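Local coordinates for protein Exo-1,5-alpha-L-arabinofuranobiosidase (Gibberella zeae, PDB 2YDT) that probably hydrolyses alpha-1,5-L-arabinofuranosidic linkages of arabinan from the chain end, releasing arabinobiose, at residues P153-F158 with S171-N176. Sequence-based numbering, arbitrary orientation.
Sequences PVWEPF and SDQRDN. With EDG (1,4-dideoxy-1,4-imino-L-arabinitol), chain B.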
ATOM      1  N   PRO A 153      13.724 -11.932   3.568  1.00  7.35           N
ATOM      2  CA  PRO A 153      12.881 -11.416   2.478  1.00  7.94           C
ATOM      3  C   PRO A 153      12.769  -9.899   2.378  1.00  7.24           C
ATOM      4  O   PRO A 153      13.050  -9.169   3.328  1.00  7.74           O
ATOM      5  CB  PRO A 153      11.505 -12.024   2.769  1.00  8.20           C
ATOM      6  CG  PRO A 153      11.497 -12.166   4.268  1.00  7.70           C
ATOM      7  CD  PRO A 153      12.916 -12.583   4.604  1.00  6.74           C
ATOM      8  N   VAL A 154      12.297  -9.464   1.221  1.00  6.58           N
ATOM      9  CA  VAL A 154      11.835  -8.107   1.003  1.00  6.18           C
ATOM     10  C   VAL A 154      10.351  -8.142   0.683  1.00  5.97           C
ATOM     11  O   VAL A 154       9.826  -9.157   0.179  1.00  7.55           O
ATOM     12  CB  VAL A 154      12.646  -7.421  -0.135  1.00  6.66           C
ATOM     13  CG1 VAL A 154      14.133  -7.287   0.293  1.00  7.45           C
ATOM     14  CG2 VAL A 154      12.521  -8.179  -1.472  1.00  7.40           C
ATOM     15  N   TRP A 155       9.671  -7.023   0.936  1.00  6.31           N
ATOM     16  CA  TRP A 155       8.213  -6.984   0.805  1.00  6.06           C
ATOM     17  C   TRP A 155       7.674  -5.593   0.530  1.00  5.95           C
ATOM     18  O   TRP A 155       8.283  -4.584   0.873  1.00  6.53           O
ATOM     19  CB  TRP A 155       7.517  -7.380   2.100  1.00  6.65           C
ATOM     20  CG  TRP A 155       8.110  -8.446   3.019  1.00  5.10           C
ATOM     21  CD1 TRP A 155       8.998  -8.237   4.071  1.00  5.61           C
ATOM     22  CD2 TRP A 155       7.714  -9.811   3.108  1.00  5.00           C
ATOM     23  NE1 TRP A 155       9.188  -9.408   4.749  1.00  6.23           N
ATOM     24  CE2 TRP A 155       8.396 -10.382   4.206  1.00  5.36           C
ATOM     25  CE3 TRP A 155       6.853 -10.617   2.358  1.00  8.53           C
ATOM     26  CZ2 TRP A 155       8.174 -11.726   4.609  1.00  6.98           C
ATOM     27  CZ3 TRP A 155       6.670 -11.937   2.717  1.00  6.70           C
ATOM     28  CH2 TRP A 155       7.333 -12.489   3.827  1.00  7.24           C
ATOM     29  N   GLU A 156       6.470  -5.559  -0.010  1.00  5.73           N
ATOM     30  CA  GLU A 156       5.555  -4.404   0.162  1.00  6.22           C
ATOM     31  C   GLU A 156       6.003  -3.085  -0.464  1.00  6.30           C
ATOM     32  O   GLU A 156       6.118  -2.056   0.250  1.00  5.69           O
ATOM     33  CB  GLU A 156       5.216  -4.201   1.667  1.00  6.77           C
ATOM     34  CG  GLU A 156       4.425  -5.406   2.242  1.00  5.98           C
ATOM     35  CD  GLU A 156       4.701  -5.789   3.702  1.00  6.59           C
ATOM     36  OE1 GLU A 156       5.579  -5.209   4.362  1.00  6.74           O
ATOM     37  OE2 GLU A 156       3.979  -6.711   4.171  1.00  6.74           O
ATOM     38  N   PRO A 157       6.215  -3.075  -1.790  1.00  5.82           N
ATOM     39  CA  PRO A 157       6.606  -1.815  -2.446  1.00  7.04           C
ATOM     40  C   PRO A 157       5.572  -0.705  -2.401  1.00  6.26           C
ATOM     41  O   PRO A 157       4.364  -0.943  -2.539  1.00  6.08           O
ATOM     42  CB  PRO A 157       6.866  -2.220  -3.898  1.00  6.33           C
ATOM     43  CG  PRO A 157       5.946  -3.435  -4.090  1.00  7.03           C
ATOM     44  CD  PRO A 157       6.019  -4.169  -2.762  1.00  5.42           C
ATOM     45  N   PHE A 158       6.056   0.525  -2.312  1.00  6.73           N
ATOM     46  CA  PHE A 158       5.222   1.719  -2.427  1.00  6.99           C
ATOM     47  C   PHE A 158       6.009   2.761  -3.250  1.00  7.34           C
ATOM     48  O   PHE A 158       7.173   3.035  -2.970  1.00  6.50           O
ATOM     49  CB  PHE A 158       4.820   2.310  -1.062  1.00  7.51           C
ATOM     50  CG  PHE A 158       3.839   3.451  -1.173  1.00  7.13           C
ATOM     51  CD1 PHE A 158       2.497   3.209  -1.240  1.00  7.82           C
ATOM     52  CD2 PHE A 158       4.283   4.777  -1.243  1.00  6.81           C
ATOM     53  CE1 PHE A 158       1.604   4.223  -1.395  1.00  7.89           C
ATOM     54  CE2 PHE A 158       3.409   5.809  -1.399  1.00  7.06           C
ATOM     55  CZ  PHE A 158       2.055   5.549  -1.488  1.00  7.84           C
ATOM     56  N   SER A 171       9.803  -2.931   2.706  1.00  6.33           N
ATOM     57  CA  SER A 171      10.159  -3.634   3.943  1.00  6.18           C
ATOM     58  C   SER A 171      11.297  -4.603   3.668  1.00  6.76           C
ATOM     59  O   SER A 171      11.270  -5.321   2.666  1.00  7.40           O
ATOM     60  CB  SER A 171       8.949  -4.411   4.483  1.00  6.33           C
ATOM     61  OG  SER A 171       7.793  -3.580   4.599  1.00  5.94           O
ATOM     62  N   ASP A 172      12.285  -4.672   4.573  1.00  6.46           N
ATOM     63  CA  ASP A 172      13.568  -5.339   4.264  1.00  7.35           C
ATOM     64  C   ASP A 172      14.036  -6.114   5.468  1.00  8.45           C
ATOM     65  O   ASP A 172      14.360  -5.508   6.528  1.00  8.65           O
ATOM     66  CB  ASP A 172      14.560  -4.268   3.874  1.00  7.27           C
ATOM     67  CG  ASP A 172      15.884  -4.796   3.328  1.00  8.66           C
ATOM     68  OD1 ASP A 172      16.067  -6.026   3.272  1.00  8.96           O
ATOM     69  OD2 ASP A 172      16.700  -3.932   2.918  1.00  9.26           O
ATOM     70  N   GLN A 173      14.167  -7.432   5.299  1.00  8.12           N
ATOM     71  CA  GLN A 173      14.706  -8.299   6.357  1.00  7.99           C
ATOM     72  C   GLN A 173      16.151  -8.709   6.107  1.00  8.87           C
ATOM     73  O   GLN A 173      16.668  -9.545   6.834  1.00  8.22           O
ATOM     74  CB  GLN A 173      13.856  -9.600   6.527  1.00  7.60           C
ATOM     75  CG  GLN A 173      12.433  -9.328   7.013  1.00  8.35           C
ATOM     76  CD  GLN A 173      11.631 -10.544   7.478  1.00  9.10           C
ATOM     77  OE1 GLN A 173      10.421 -10.582   7.229  1.00  8.66           O
ATOM     78  NE2 GLN A 173      12.279 -11.520   8.182  1.00  9.16           N
ATOM     79  N   ARG A 174      16.829  -8.109   5.144  1.00  8.13           N
ATOM     80  CA  ARG A 174      18.177  -8.581   4.753  1.00  8.59           C
ATOM     81  C   ARG A 174      19.272  -8.217   5.769  1.00  9.83           C
ATOM     82  O   ARG A 174      20.334  -8.842   5.735  1.00 11.10           O
ATOM     83  CB  ARG A 174      18.528  -8.083   3.355  1.00  9.28           C
ATOM     84  CG  ARG A 174      17.673  -8.758   2.264  1.00  8.45           C
ATOM     85  CD  ARG A 174      17.845  -8.116   0.893  1.00  9.48           C
ATOM     86  NE  ARG A 174      17.482  -6.706   0.924  1.00 10.38           N
ATOM     87  CZ  ARG A 174      17.479  -5.879  -0.125  1.00  9.54           C
ATOM     88  NH1 ARG A 174      17.717  -6.311  -1.366  1.00  9.53           N
ATOM     89  NH2 ARG A 174      17.196  -4.603   0.078  1.00  7.62           N
ATOM     90  N   ASP A 175      19.030  -7.245   6.652  1.00  9.88           N
ATOM     91  CA  ASP A 175      19.998  -6.888   7.729  1.00 10.09           C
ATOM     92  C   ASP A 175      19.655  -7.785   8.934  1.00 10.24           C
ATOM     93  O   ASP A 175      19.278  -7.322  10.004  1.00 11.39           O
ATOM     94  CB  ASP A 175      19.837  -5.376   8.008  1.00 10.80           C
ATOM     95  CG  ASP A 175      20.958  -4.754   8.788  1.00 13.48           C
ATOM     96  OD1 ASP A 175      20.824  -3.511   9.021  1.00 15.10           O
ATOM     97  OD2 ASP A 175      21.952  -5.446   9.121  1.00 17.50           O
ATOM     98  N   ASN A 176      19.718  -9.089   8.702  1.00 11.09           N
ATOM     99  CA  ASN A 176      19.061 -10.088   9.541  1.00 11.18           C
ATOM    100  C   ASN A 176      19.769 -10.399  10.845  1.00 11.86           C
ATOM    101  O   ASN A 176      19.198 -11.118  11.661  1.00 12.66           O
ATOM    102  CB  ASN A 176      18.750 -11.382   8.786  1.00 11.87           C
ATOM    103  CG  ASN A 176      20.007 -12.105   8.295  1.00 14.52           C
ATOM    104  OD1 ASN A 176      21.010 -11.471   8.008  1.00 14.47           O
ATOM    105  ND2 ASN A 176      19.958 -13.433   8.237  1.00 13.96           N
TER
HETATM  106  O2' EDG B 500       5.993  -5.679   6.924  1.00  6.35           O
HETATM  107  C2' EDG B 500       5.631  -6.987   7.451  1.00  7.11           C
HETATM  108  C1' EDG B 500       4.125  -7.083   7.586  1.00  7.01           C
HETATM  109  N4' EDG B 500       3.713  -8.088   6.597  1.00  7.19           N
HETATM  110  C3' EDG B 500       6.066  -8.147   6.545  1.00  7.45           C
HETATM  111  O3' EDG B 500       7.179  -8.912   7.057  1.00  7.62           O
HETATM  112  C4' EDG B 500       4.812  -9.037   6.459  1.00  6.99           C
HETATM  113  C5' EDG B 500       4.704  -9.892   5.226  1.00  7.78           C
HETATM  114  O5' EDG B 500       3.655 -10.822   5.450  1.00  6.87           O
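Trp155 and Ser171 form an antiparallel hydrogen-bonded pair, with Trp155 N to Ser171 O and Ser171 N to Trp155 O both 2.9 Å. Next to it, Val154 and Asp172 are a non-hydrogen-bonded pair, and Gln173 N then donates to Pro153 O. The indole of Trp155 lies between two groups. C5' of the iminosugar sits over the centre of one face, 3.5 Å above the plane, and Pro153 CB covers the other face nearer the rim. At the ring edge, Trp155 NE1 donates to Gln173 OE1 at 3.0 Å, with the acceptor almost in the indole plane. This bond helps fix the rotation of the ring. Gln173 packs its amide on Pro153 CG. Its NE2 donates to Asn148 O, and its OE1 also accepts from Arg209 NH2.

Glu156 has CG anti to its carbonyl carbon (chi1 -65°) and bends at chi2, which brings the carboxylate up to Ser171. Ser171 OG donates to Glu156 OE1 at 2.8 Å, nearly along the C-O axis. The same OE1 accepts from the ligand O2' at 2.6 Å, while Glu156 OE2 lies 2.8 Å from the ligand N4'. Ser171 OG is also hydrogen-bonded to Met212 N. On the opposite sheet face, Val154 CG1 lies over one face of the Arg174 guanidinium, toward its rim. Arg174 makes a side-on salt bridge to Asp172, NE to OD1 and NH2 to OD2. Asp172 OD1 also accepts from Arg174 N, closing an Asx turn.

The two strands are the first hairpin of a four-stranded antiparallel blade in a six-bladed, sialidase-like beta-propeller. Trp155, Glu156, Ser171 and Gln173, where strand 154-162 starts and strand 165-172 ends, line the iminosugar pocket. Trp155 also touches the bound arabinofuranose.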